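Local coordinates for AB hydrolase-1 domain-containing protein (Thermoplasma acidophilum DSM 1728, PDB 3BDI), which is of unknown function but, as a predicted hydrolase of the alpha/beta hydrolase superfamily, ABHD14 family, probably hydrolyses a substrate not yet identified, at residues V16-M21 / K95-A100; Y60-P65 / R91-A96; S102-A107 / G112-T117. All coordinates share one frame; numbering follows the deposited sequence. Where two conformers were deposited one is given.

Overall arrangement
All three contacts join helices to the same central sheet, yet their chemistry changes with depth. Contact 1 is partly buried: the end of helix 83-96 meets strand 14-21 through amides, a lysine and a water. Contact 2, whose centre is only about 6 Å from that of contact 1, uses the same helix one turn earlier and the neighbouring strand 57-62, and is a buried meeting of a proline with a tyrosine ring. Contact 3 lies deepest, about 4 Å from the centre of the chain, where strand 102-107 and helix 109-120 pack through aliphatic groups. Polar pairing thus gives way to close apolar packing as the contacts move inward.

Contact 1 (V16-M21 / K95-A100); sequences VFQRKM and KANGVA
The side chains of Q18 and N97 meet amide to amide, giving a worked example of how two such groups can satisfy each other in both directions. N97 ND2 donates to Q18 OE1 at 3.0 Å, and Q18 NE2 donates back to N97 OD1 at 2.9 Å. Each donor lies in the plane of the carbonyl it meets, on a lone pair, with a C=O to donor angle of 126°. The two amide planes are only 22° apart, so the groups form a nearly flat ring closed by two hydrogen bonds. Q18 reaches it because CG sits between the backbone N and the carbonyl carbon (chi1 71°) and the chain runs extended from there.

A water adds the second kind of link. It accepts from K20 NZ at 2.7 Å and donates to N97 OD1 at 2.6 Å, so this oxygen takes two bonds.

Charge and neighbouring polar groups complete the network. E7 is salt-bridged to K20 NZ and hydrogen-bonded to Q18 NE2, Y93 OH is bonded to Q18 OE1, and N97 ND2 also reaches the backbone oxygen of Y93. N97 itself stands at the end of helix 83-96, just before G98, whose positive phi closes a Schellman motif.

A leucine in place of Q18 would probably leave N97 ND2 and OD1 without their paired mate and Y93 OH without its acceptor. The contact is therefore polar and directional: it ties the helix end to strand 14-21 by matching donors to acceptors, and the paired bonds hold both amides in a defined flip.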
ATOM      1  N   VAL A  16       5.145  13.445  -9.834  1.00  7.65           N
ATOM      2  CA  VAL A  16       4.329  12.326  -9.414  1.00  8.23           C
ATOM      3  C   VAL A  16       2.860  12.689  -9.537  1.00  8.06           C
ATOM      4  O   VAL A  16       2.437  13.711  -9.002  1.00  8.98           O
ATOM      5  CB  VAL A  16       4.672  11.968  -7.953  1.00  8.83           C
ATOM      6  CG1 VAL A  16       3.748  10.891  -7.411  1.00  9.34           C
ATOM      7  CG2 VAL A  16       6.113  11.508  -7.897  1.00 11.04           C
ATOM      8  N   PHE A  17       2.087  11.857 -10.219  1.00  7.95           N
ATOM      9  CA  PHE A  17       0.637  11.965 -10.202  1.00  7.78           C
ATOM     10  C   PHE A  17       0.102  11.338  -8.929  1.00  7.60           C
ATOM     11  O   PHE A  17       0.524  10.266  -8.526  1.00  8.13           O
ATOM     12  CB  PHE A  17       0.027  11.226 -11.392  1.00  7.37           C
ATOM     13  CG  PHE A  17      -1.484  11.223 -11.400  1.00  7.96           C
ATOM     14  CD1 PHE A  17      -2.162  12.389 -11.667  1.00  8.20           C
ATOM     15  CD2 PHE A  17      -2.223  10.060 -11.163  1.00  9.08           C
ATOM     16  CE1 PHE A  17      -3.526  12.423 -11.641  1.00  9.69           C
ATOM     17  CE2 PHE A  17      -3.594  10.067 -11.156  1.00 10.02           C
ATOM     18  CZ  PHE A  17      -4.259  11.274 -11.432  1.00  8.13           C
ATOM     19  N   GLN A  18      -0.842  12.025  -8.286  1.00  8.32           N
ATOM     20  CA  GLN A  18      -1.548  11.426  -7.162  1.00  8.58           C
ATOM     21  C   GLN A  18      -2.999  11.771  -7.117  1.00  8.02           C
ATOM     22  O   GLN A  18      -3.440  12.792  -7.649  1.00  7.94           O
ATOM     23  CB  GLN A  18      -0.892  11.815  -5.809  1.00  9.31           C
ATOM     24  CG  GLN A  18      -1.086  13.274  -5.411  1.00  9.46           C
ATOM     25  CD  GLN A  18      -0.495  13.592  -4.026  1.00  8.96           C
ATOM     26  OE1 GLN A  18       0.121  12.745  -3.397  1.00 10.85           O
ATOM     27  NE2 GLN A  18      -0.618  14.841  -3.575  1.00  9.72           N
ATOM     28  N   ARG A  19      -3.731  10.917  -6.440  1.00  8.39           N
ATOM     29  CA  ARG A  19      -5.147  11.106  -6.097  1.00  8.39           C
ATOM     30  C   ARG A  19      -5.277  11.122  -4.597  1.00  8.20           C
ATOM     31  O   ARG A  19      -4.660  10.319  -3.917  1.00  9.87           O
ATOM     32  CB  ARG A  19      -5.962   9.961  -6.672  1.00  9.11           C
ATOM     33  CG  ARG A  19      -5.602   9.631  -8.121  1.00  9.68           C
ATOM     34  CD  ARG A  19      -6.419   8.492  -8.649  1.00 10.82           C
ATOM     35  NE  ARG A  19      -7.782   8.903  -8.993  1.00 10.14           N
ATOM     36  CZ  ARG A  19      -8.825   8.069  -9.003  1.00 10.23           C
ATOM     37  NH1 ARG A  19      -8.696   6.832  -8.545  1.00 11.49           N
ATOM     38  NH2 ARG A  19     -10.017   8.522  -9.391  1.00 14.20           N
ATOM     39  N   LYS A  20      -6.074  12.066  -4.066  1.00 10.25           N
ATOM     40  CA  LYS A  20      -6.189  12.140  -2.613  1.00  9.55           C
ATOM     41  C   LYS A  20      -7.563  12.604  -2.194  1.00 10.51           C
ATOM     42  O   LYS A  20      -8.193  13.309  -2.933  1.00 11.71           O
ATOM     43  CB  LYS A  20      -5.122  13.056  -2.005  1.00  8.97           C
ATOM     44  CG  LYS A  20      -5.304  14.507  -2.348  1.00 10.89           C
ATOM     45  CD  LYS A  20      -4.139  15.347  -1.860  1.00 11.76           C
ATOM     46  CE  LYS A  20      -4.396  16.837  -2.053  1.00 12.84           C
ATOM     47  NZ  LYS A  20      -3.179  17.697  -1.809  1.00 13.33           N
HETATM   48  N   MSE A  21      -7.983  12.157  -1.017  1.00 10.32           N
HETATM   49  CA  MSE A  21      -9.206  12.644  -0.372  1.00 10.86           C
HETATM   50  C   MSE A  21      -8.865  12.943   1.083  1.00  9.76           C
HETATM   51  O   MSE A  21      -8.637  12.056   1.863  1.00 12.41           O
HETATM   52  CB  MSE A  21     -10.284  11.593  -0.485  1.00 10.26           C
HETATM   53  CG  MSE A  21     -11.639  12.057   0.063  1.00 12.18           C
HETATM   54 SE   MSE A  21     -13.155  10.909  -0.290  0.75 13.32          SE
HETATM   55  CE  MSE A  21     -13.536  11.355  -2.112  1.00 13.09           C
ATOM     56  N   LYS A  95       6.360  12.822   3.191  1.00 14.60           N
ATOM     57  CA  LYS A  95       6.912  14.123   3.605  1.00 14.27           C
ATOM     58  C   LYS A  95       6.444  15.225   2.679  1.00 12.92           C
ATOM     59  O   LYS A  95       6.076  16.310   3.120  1.00 14.34           O
ATOM     60  CB  LYS A  95       8.439  14.075   3.631  1.00 14.84           C
ATOM     61  CG  LYS A  95       9.124  15.383   4.056  1.00 20.47           C
ATOM     62  CD  LYS A  95      10.636  15.222   4.184  1.00 23.47           C
ATOM     63  N   ALA A  96       6.418  14.963   1.369  1.00 11.13           N
ATOM     64  CA  ALA A  96       5.972  15.979   0.424  1.00 11.60           C
ATOM     65  C   ALA A  96       4.534  16.415   0.641  1.00 11.77           C
ATOM     66  O   ALA A  96       4.163  17.532   0.335  1.00 13.93           O
ATOM     67  CB  ALA A  96       6.170  15.491  -1.031  1.00 12.02           C
ATOM     68  N   ASN A  97       3.712  15.492   1.136  1.00 12.40           N
ATOM     69  CA  ASN A  97       2.313  15.745   1.448  1.00 11.23           C
ATOM     70  C   ASN A  97       2.105  16.248   2.889  1.00 12.22           C
ATOM     71  O   ASN A  97       0.980  16.430   3.301  1.00 13.25           O
ATOM     72  CB  ASN A  97       1.455  14.485   1.235  1.00 11.77           C
ATOM     73  CG  ASN A  97       1.100  14.281  -0.216  1.00 10.49           C
ATOM     74  OD1 ASN A  97       0.316  15.063  -0.786  1.00 11.77           O
ATOM     75  ND2 ASN A  97       1.706  13.242  -0.850  1.00 11.52           N
ATOM     76  N   GLY A  98       3.194  16.438   3.640  1.00 13.26           N
ATOM     77  CA  GLY A  98       3.066  16.981   4.983  1.00 13.58           C
ATOM     78  C   GLY A  98       2.622  15.951   5.985  1.00 14.16           C
ATOM     79  O   GLY A  98       2.107  16.303   7.060  1.00 16.87           O
ATOM     80  N   VAL A  99       2.797  14.665   5.676  1.00 13.18           N
ATOM     81  CA  VAL A  99       2.283  13.559   6.503  1.00 13.27           C
ATOM     82  C   VAL A  99       3.425  12.959   7.284  1.00 14.82           C
ATOM     83  O   VAL A  99       4.404  12.458   6.727  1.00 15.71           O
ATOM     84  CB  VAL A  99       1.629  12.458   5.633  1.00 12.29           C
ATOM     85  CG1 VAL A  99       1.233  11.261   6.522  1.00 14.64           C
ATOM     86  CG2 VAL A  99       0.454  13.057   4.868  1.00 15.54           C
ATOM     87  N   ALA A 100       3.320  13.022   8.614  1.00 16.25           N
ATOM     88  CA  ALA A 100       4.387  12.529   9.466  1.00 16.63           C
ATOM     89  C   ALA A 100       4.409  11.001   9.670  1.00 16.14           C
ATOM     90  O   ALA A 100       5.472  10.363   9.754  1.00 15.94           O
ATOM     91  CB  ALA A 100       4.285  13.241  10.864  1.00 18.49           C
TER
HETATM   92  O   HOH W   1      -1.395  16.902   0.054  1.00 16.63           O

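Contact 2 (Y60-P65 / R91-A96); sequences YAPDYP and RDYLKA
Carrying P62 and Y93 into contact, strand 60-62 and helix 91-96 pass with their axes 10.7 Å apart at closest and their N-to-C directions at 127°, so the helix runs back across the strand rather than along it. The Y93 side chain bridges most of that gap. Its ring leaves the helix with CG anti to the backbone N (chi1 173°), a course that sends it toward the sheet.

P62 lies over one face of this ring as a CH-pi contact: P62 CG is 3.8 Å from the centroid of the Y93 ring and 21° off the normal, offset toward the hydroxyl-bearing end. The rest of the pyrrolidine follows the same face: P62 CB lies 3.6 Å from Y93 CE1, and P62 CD 3.4 Å from Y93 OH.

Beyond the proline, the hydroxyl arrives beside the base of Y60, whose CB is 3.5 Å from Y93 OH; the Y60 ring then turns away from the helix. The phenol oxygen, set among carbon atoms of Y60 and P62, finds its polar partner in Q18 on the adjoining strand 14-21.

F89, one turn earlier on the helix, also packs on P62, and L94 touches A31 of the next strand. A helix lying across parallel strands and gripping them with large side chains is the layered arrangement of the alpha/beta hydrolase fold, here within the crossover from strand 57-62 to strand 102-107.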
ATOM      1  N   TYR A  60      -4.301   8.897   0.349  1.00  9.98           N
ATOM      2  CA  TYR A  60      -3.354   9.348  -0.690  1.00 10.22           C
ATOM      3  C   TYR A  60      -3.005   8.161  -1.575  1.00 10.08           C
ATOM      4  O   TYR A  60      -2.785   7.073  -1.060  1.00  9.46           O
ATOM      5  CB  TYR A  60      -2.057   9.831  -0.045  1.00  9.10           C
ATOM      6  CG  TYR A  60      -2.236  10.968   0.932  1.00 10.27           C
ATOM      7  CD1 TYR A  60      -2.539  10.734   2.259  1.00 10.17           C
ATOM      8  CD2 TYR A  60      -2.145  12.268   0.505  1.00  9.90           C
ATOM      9  CE1 TYR A  60      -2.707  11.791   3.152  1.00 10.41           C
ATOM     10  CE2 TYR A  60      -2.302  13.333   1.415  1.00 10.54           C
ATOM     11  CZ  TYR A  60      -2.599  13.064   2.713  1.00 11.82           C
ATOM     12  OH  TYR A  60      -2.783  14.116   3.627  1.00 13.50           O
ATOM     13  N   ALA A  61      -2.934   8.351  -2.892  1.00  8.34           N
ATOM     14  CA  ALA A  61      -2.542   7.248  -3.781  1.00  8.38           C
ATOM     15  C   ALA A  61      -1.766   7.798  -4.981  1.00  7.76           C
ATOM     16  O   ALA A  61      -2.371   8.451  -5.835  1.00  8.11           O
ATOM     17  CB  ALA A  61      -3.776   6.500  -4.282  1.00  8.94           C
ATOM     18  N   PRO A  62      -0.454   7.590  -5.051  1.00  8.25           N
ATOM     19  CA  PRO A  62       0.333   8.014  -6.226  1.00  7.25           C
ATOM     20  C   PRO A  62       0.487   6.930  -7.274  1.00  8.17           C
ATOM     21  O   PRO A  62       0.354   5.735  -6.984  1.00  8.21           O
ATOM     22  CB  PRO A  62       1.691   8.302  -5.619  1.00  8.08           C
ATOM     23  CG  PRO A  62       1.814   7.306  -4.515  1.00  7.51           C
ATOM     24  CD  PRO A  62       0.400   7.010  -4.001  1.00  7.91           C
ATOM     25  N   ASP A  63       0.812   7.360  -8.492  1.00  7.47           N
ATOM     26  CA  ASP A  63       1.400   6.458  -9.499  1.00  7.01           C
ATOM     27  C   ASP A  63       2.893   6.407  -9.194  1.00  7.30           C
ATOM     28  O   ASP A  63       3.540   7.462  -9.033  1.00  8.97           O
ATOM     29  CB  ASP A  63       1.147   6.916 -10.907  1.00  7.75           C
ATOM     30  CG  ASP A  63      -0.307   6.797 -11.322  1.00  7.99           C
ATOM     31  OD1 ASP A  63      -1.115   6.210 -10.592  1.00  8.05           O
ATOM     32  OD2 ASP A  63      -0.628   7.322 -12.419  1.00  8.31           O
ATOM     33  N   TYR A  64       3.432   5.206  -9.036  1.00  8.23           N
ATOM     34  CA  TYR A  64       4.851   5.029  -8.729  1.00  8.14           C
ATOM     35  C   TYR A  64       5.654   5.631  -9.890  1.00  8.54           C
ATOM     36  O   TYR A  64       5.283   5.453 -11.030  1.00  9.06           O
ATOM     37  CB  TYR A  64       5.205   3.546  -8.507  1.00  8.22           C
ATOM     38  CG  TYR A  64       6.572   3.424  -7.820  1.00  8.81           C
ATOM     39  CD1 TYR A  64       6.704   3.640  -6.461  1.00  7.43           C
ATOM     40  CD2 TYR A  64       7.707   3.311  -8.577  1.00  8.74           C
ATOM     41  CE1 TYR A  64       7.912   3.699  -5.876  1.00  9.93           C
ATOM     42  CE2 TYR A  64       8.955   3.370  -7.981  1.00  8.80           C
ATOM     43  CZ  TYR A  64       9.050   3.521  -6.632  1.00  7.87           C
ATOM     44  OH  TYR A  64      10.235   3.631  -5.994  1.00 10.19           O
ATOM     45  N   PRO A  65       6.778   6.321  -9.610  1.00  7.60           N
ATOM     46  CA  PRO A  65       7.622   6.795 -10.721  1.00  7.81           C
ATOM     47  C   PRO A  65       7.897   5.736 -11.780  1.00  9.04           C
ATOM     48  O   PRO A  65       8.286   4.635 -11.443  1.00  8.73           O
ATOM     49  CB  PRO A  65       8.900   7.269  -9.997  1.00  9.21           C
ATOM     50  CG  PRO A  65       8.369   7.753  -8.651  1.00  8.42           C
ATOM     51  CD  PRO A  65       7.304   6.768  -8.286  1.00  8.27           C
ATOM     52  N   ARG A  91       8.742   7.250   1.973  0.50 10.47           N
ATOM     53  CA  ARG A  91       9.101   8.247   2.996  0.50 11.17           C
ATOM     54  C   ARG A  91       9.007   9.672   2.447  0.50 10.79           C
ATOM     55  O   ARG A  91       8.388  10.547   3.050  0.50 12.43           O
ATOM     56  CB  ARG A  91      10.504   7.985   3.494  0.50 12.13           C
ATOM     57  CG  ARG A  91      10.915   8.914   4.616  0.50 13.07           C
ATOM     58  CD  ARG A  91      12.335   8.679   4.980  0.50 18.63           C
ATOM     59  NE  ARG A  91      13.268   9.486   4.196  0.50 23.86           N
ATOM     60  CZ  ARG A  91      13.925   9.094   3.110  0.50 21.26           C
ATOM     61  NH1 ARG A  91      13.753   7.897   2.573  0.50 34.17           N
ATOM     62  NH2 ARG A  91      14.769   9.930   2.540  0.50 28.10           N
ATOM     63  N   ASP A  92       9.634   9.887   1.293  1.00  9.90           N
ATOM     64  CA  ASP A  92       9.696  11.229   0.686  1.00 11.68           C
ATOM     65  C   ASP A  92       8.343  11.725   0.214  1.00 10.31           C
ATOM     66  O   ASP A  92       8.052  12.911   0.243  1.00 10.82           O
ATOM     67  CB  ASP A  92      10.710  11.231  -0.463  1.00 11.67           C
ATOM     68  CG  ASP A  92      12.168  11.090   0.011  1.00 12.02           C
ATOM     69  OD1 ASP A  92      12.400  11.089   1.243  1.00 14.01           O
ATOM     70  OD2 ASP A  92      13.067  10.877  -0.830  1.00 11.73           O
ATOM     71  N   TYR A  93       7.524  10.790  -0.280  1.00 10.41           N
ATOM     72  CA  TYR A  93       6.168  11.066  -0.754  1.00 11.48           C
ATOM     73  C   TYR A  93       5.258  11.488   0.400  1.00  9.57           C
ATOM     74  O   TYR A  93       4.535  12.463   0.278  1.00 10.75           O
ATOM     75  CB  TYR A  93       5.615   9.808  -1.443  1.00 10.41           C
ATOM     76  CG  TYR A  93       4.162   9.915  -1.822  1.00  9.58           C
ATOM     77  CD1 TYR A  93       3.735  10.727  -2.845  1.00  9.18           C
ATOM     78  CD2 TYR A  93       3.200   9.222  -1.070  1.00  9.78           C
ATOM     79  CE1 TYR A  93       2.413  10.797  -3.153  1.00  8.44           C
ATOM     80  CE2 TYR A  93       1.879   9.273  -1.380  1.00  9.84           C
ATOM     81  CZ  TYR A  93       1.459  10.101  -2.411  1.00  7.90           C
ATOM     82  OH  TYR A  93       0.126  10.196  -2.732  1.00 10.16           O
ATOM     83  N   LEU A  94       5.341  10.779   1.526  1.00 10.90           N
ATOM     84  CA  LEU A  94       4.591  11.204   2.684  1.00 11.45           C
ATOM     85  C   LEU A  94       5.046  12.594   3.151  1.00 12.30           C
ATOM     86  O   LEU A  94       4.215  13.464   3.392  1.00 12.54           O
ATOM     87  CB  LEU A  94       4.710  10.165   3.786  1.00 12.15           C
ATOM     88  CG  LEU A  94       4.035   8.803   3.560  1.00 14.01           C
ATOM     89  CD1 LEU A  94       4.348   7.873   4.727  1.00 16.41           C
ATOM     90  CD2 LEU A  94       2.513   8.968   3.385  1.00 13.66           C
ATOM     91  N   LYS A  95       6.360  12.822   3.191  1.00 14.60           N
ATOM     92  CA  LYS A  95       6.912  14.123   3.605  1.00 14.27           C
ATOM     93  C   LYS A  95       6.444  15.225   2.679  1.00 12.92           C
ATOM     94  O   LYS A  95       6.076  16.310   3.120  1.00 14.34           O
ATOM     95  CB  LYS A  95       8.439  14.075   3.631  1.00 14.84           C
ATOM     96  CG  LYS A  95       9.124  15.383   4.056  1.00 20.47           C
ATOM     97  CD  LYS A  95      10.636  15.222   4.184  1.00 23.47           C
ATOM     98  N   ALA A  96       6.418  14.963   1.369  1.00 11.13           N
ATOM     99  CA  ALA A  96       5.972  15.979   0.424  1.00 11.60           C
ATOM    100  C   ALA A  96       4.534  16.415   0.641  1.00 11.77           C
ATOM    101  O   ALA A  96       4.163  17.532   0.335  1.00 13.93           O
ATOM    102  CB  ALA A  96       6.170  15.491  -1.031  1.00 12.02           C
TER

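Contact 3 (S102-A107 / G112-T117); sequences SVIMGA and GMVIMT
T117, whose CB touches I104 across the contact, grips the backbone oxygen of M113 twice. T117 OG1 bonds to M113 O at 2.8 Å and T117 N to the same oxygen at 2.9 Å, the two arriving from opposite faces of the carbonyl plane. With OG1 beside its own backbone N (chi1 -56°), the hydroxyl folds back along the helix and spends its polarity there, while the carbon side of the residue is left to meet the strand.

The setting is the strand and helix of a beta-alpha-beta unit at the centre of the alpha/beta hydrolase fold, joined by what is probably the nucleophile elbow: G106, S108 and G110 fit its GxSxG pattern. Strand 102-107 and helix 112-117 run at 144° to each other, and their axes come within 7.1 Å, close enough for short aliphatic groups to fill the interface.

I104 and V114 carry most of it; their side chains lie alongside, running opposite ways. I104 puts CG1 between its backbone N and carbonyl carbon (chi1 58°) and continues extended, which lays CD1 against the helix. There I104 CD1 is 3.7 Å from V114 CB and 3.6 Å from V114 O, an oxygen that is hydrogen-bonded to T118. I104 CD1 also meets T117 CB, at 3.9 Å, and so rests between two residues of one helical turn.

V114 in turn extends its branches toward the strand backbone, V114 CG1 lying 3.7 Å from M105 O. F33 and I128, on the strands flanking 102-107, also pack on V114. The two backbones come nearest at G106 and V114, and a CB at G106 would crowd V114 CG1; as it is, G106 N lies 3.8 Å from V114 CG1.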
ATOM      1  N   SER A 102       1.736   7.372   8.742  1.00 12.99           N
ATOM      2  CA  SER A 102       0.614   6.874   7.968  1.00 11.06           C
ATOM      3  C   SER A 102       0.523   5.345   8.023  1.00 10.27           C
ATOM      4  O   SER A 102       1.520   4.643   8.169  1.00 12.82           O
ATOM      5  CB  SER A 102       0.783   7.366   6.500  1.00 12.57           C
ATOM      6  OG  SER A 102      -0.364   7.089   5.701  1.00 12.25           O
ATOM      7  N   VAL A 103      -0.701   4.858   7.896  1.00 12.79           N
ATOM      8  CA  VAL A 103      -0.903   3.462   7.459  1.00 12.13           C
ATOM      9  C   VAL A 103      -0.482   3.380   5.976  1.00 10.12           C
ATOM     10  O   VAL A 103      -0.701   4.350   5.219  1.00 11.80           O
ATOM     11  CB  VAL A 103      -2.354   3.012   7.618  1.00 11.90           C
ATOM     12  CG1 VAL A 103      -2.541   1.599   7.092  1.00 11.81           C
ATOM     13  CG2 VAL A 103      -2.767   3.057   9.130  1.00 13.63           C
ATOM     14  N   ILE A 104       0.203   2.312   5.600  1.00 11.94           N
ATOM     15  CA  ILE A 104       0.562   2.140   4.182  1.00  9.77           C
ATOM     16  C   ILE A 104       0.052   0.792   3.697  1.00 10.91           C
ATOM     17  O   ILE A 104       0.215  -0.239   4.377  1.00 11.25           O
ATOM     18  CB  ILE A 104       2.062   2.382   3.959  1.00 11.42           C
ATOM     19  CG1 ILE A 104       2.927   1.446   4.807  1.00 11.83           C
ATOM     20  CG2 ILE A 104       2.382   3.859   4.204  1.00 11.80           C
ATOM     21  CD1 ILE A 104       4.437   1.646   4.590  1.00 11.64           C
HETATM   22  N   MSE A 105      -0.627   0.839   2.560  0.67 11.04           N
HETATM   23  CA  MSE A 105      -1.165  -0.339   1.904  0.67 11.33           C
HETATM   24  C   MSE A 105      -0.484  -0.506   0.573  0.67 10.17           C
HETATM   25  O   MSE A 105      -0.229   0.488  -0.103  0.67 10.59           O
HETATM   26  CB  MSE A 105      -2.669  -0.160   1.682  0.67 11.75           C
HETATM   27  CG  MSE A 105      -3.272  -1.207   0.770  0.67  8.79           C
HETATM   28 SE   MSE A 105      -5.215  -1.121   0.753  0.50 11.76          SE
HETATM   29  CE  MSE A 105      -5.462  -1.199  -1.148  0.67 12.68           C
ATOM     30  N   GLY A 106      -0.141  -1.743   0.240  1.00  9.58           N
ATOM     31  CA  GLY A 106       0.453  -2.034  -1.047  1.00 10.21           C
ATOM     32  C   GLY A 106      -0.066  -3.324  -1.625  1.00 10.59           C
ATOM     33  O   GLY A 106      -0.208  -4.345  -0.915  1.00 11.32           O
ATOM     34  N   ALA A 107      -0.288  -3.316  -2.949  1.00 10.06           N
ATOM     35  CA  ALA A 107      -0.662  -4.504  -3.672  1.00  8.97           C
ATOM     36  C   ALA A 107       0.513  -5.006  -4.499  1.00  9.93           C
ATOM     37  O   ALA A 107       1.120  -4.265  -5.245  1.00 10.37           O
ATOM     38  CB  ALA A 107      -1.824  -4.207  -4.593  1.00 11.79           C
ATOM     39  N   GLY A 112       5.402  -5.367  -1.542  1.00 11.00           N
ATOM     40  CA  GLY A 112       6.821  -5.376  -1.253  1.00 10.68           C
ATOM     41  C   GLY A 112       7.357  -4.029  -0.845  1.00 13.06           C
ATOM     42  O   GLY A 112       8.160  -3.906   0.111  1.00 13.31           O
HETATM   43  N   MSE A 113       6.913  -2.977  -1.525  1.00 11.55           N
HETATM   44  CA  MSE A 113       7.388  -1.658  -1.200  1.00 11.14           C
HETATM   45  C   MSE A 113       7.018  -1.249   0.212  1.00 12.41           C
HETATM   46  O   MSE A 113       7.839  -0.622   0.919  1.00 11.29           O
HETATM   47  CB  MSE A 113       6.845  -0.631  -2.190  1.00 12.78           C
HETATM   48  CG  MSE A 113       7.321  -0.810  -3.583  1.00  9.02           C
HETATM   49 SE   MSE A 113       6.594   0.548  -4.744  0.75 11.80          SE
HETATM   50  CE  MSE A 113       7.628   0.087  -6.300  1.00 12.93           C
ATOM     51  N   VAL A 114       5.766  -1.514   0.615  1.00 10.11           N
ATOM     52  CA  VAL A 114       5.361  -1.079   1.957  1.00 11.10           C
ATOM     53  C   VAL A 114       6.057  -1.897   3.048  1.00 12.91           C
ATOM     54  O   VAL A 114       6.350  -1.350   4.130  1.00 12.11           O
ATOM     55  CB  VAL A 114       3.858  -1.080   2.176  1.00 13.13           C
ATOM     56  CG1 VAL A 114       3.202  -0.114   1.214  1.00 11.81           C
ATOM     57  CG2 VAL A 114       3.229  -2.475   2.097  1.00 15.94           C
ATOM     58  N   ILE A 115       6.333  -3.165   2.775  1.00 11.99           N
ATOM     59  CA  ILE A 115       7.134  -3.969   3.730  1.00 12.34           C
ATOM     60  C   ILE A 115       8.525  -3.335   3.881  1.00 13.64           C
ATOM     61  O   ILE A 115       8.981  -3.051   5.020  1.00 15.01           O
ATOM     62  CB  ILE A 115       7.137  -5.465   3.331  1.00 12.77           C
ATOM     63  CG1 ILE A 115       5.728  -6.027   3.658  1.00 16.71           C
ATOM     64  CG2 ILE A 115       8.244  -6.270   4.065  1.00 14.82           C
ATOM     65  CD1 ILE A 115       5.432  -7.374   3.136  1.00 16.94           C
HETATM   66  N   MSE A 116       9.190  -3.078   2.765  1.00 13.30           N
HETATM   67  CA  MSE A 116      10.505  -2.493   2.827  1.00 12.67           C
HETATM   68  C   MSE A 116      10.512  -1.153   3.530  1.00 14.23           C
HETATM   69  O   MSE A 116      11.438  -0.840   4.311  1.00 13.05           O
HETATM   70  CB  MSE A 116      11.129  -2.333   1.440  1.00 15.75           C
HETATM   71  CG  MSE A 116      12.571  -1.756   1.487  1.00 13.93           C
HETATM   72 SE   MSE A 116      13.858  -2.925   2.391  0.75 22.63          SE
HETATM   73  CE  MSE A 116      14.213  -3.959   0.914  1.00 19.80           C
ATOM     74  N   THR A 117       9.520  -0.322   3.275  1.00 12.46           N
ATOM     75  CA  THR A 117       9.420   0.955   3.976  1.00 11.79           C
ATOM     76  C   THR A 117       9.316   0.793   5.503  1.00 15.23           C
ATOM     77  O   THR A 117       9.920   1.563   6.259  1.00 13.55           O
ATOM     78  CB  THR A 117       8.212   1.744   3.474  1.00 12.14           C
ATOM     79  OG1 THR A 117       8.329   1.889   2.057  1.00 12.27           O
ATOM     80  CG2 THR A 117       8.086   3.104   4.133  1.00 13.38           C
TER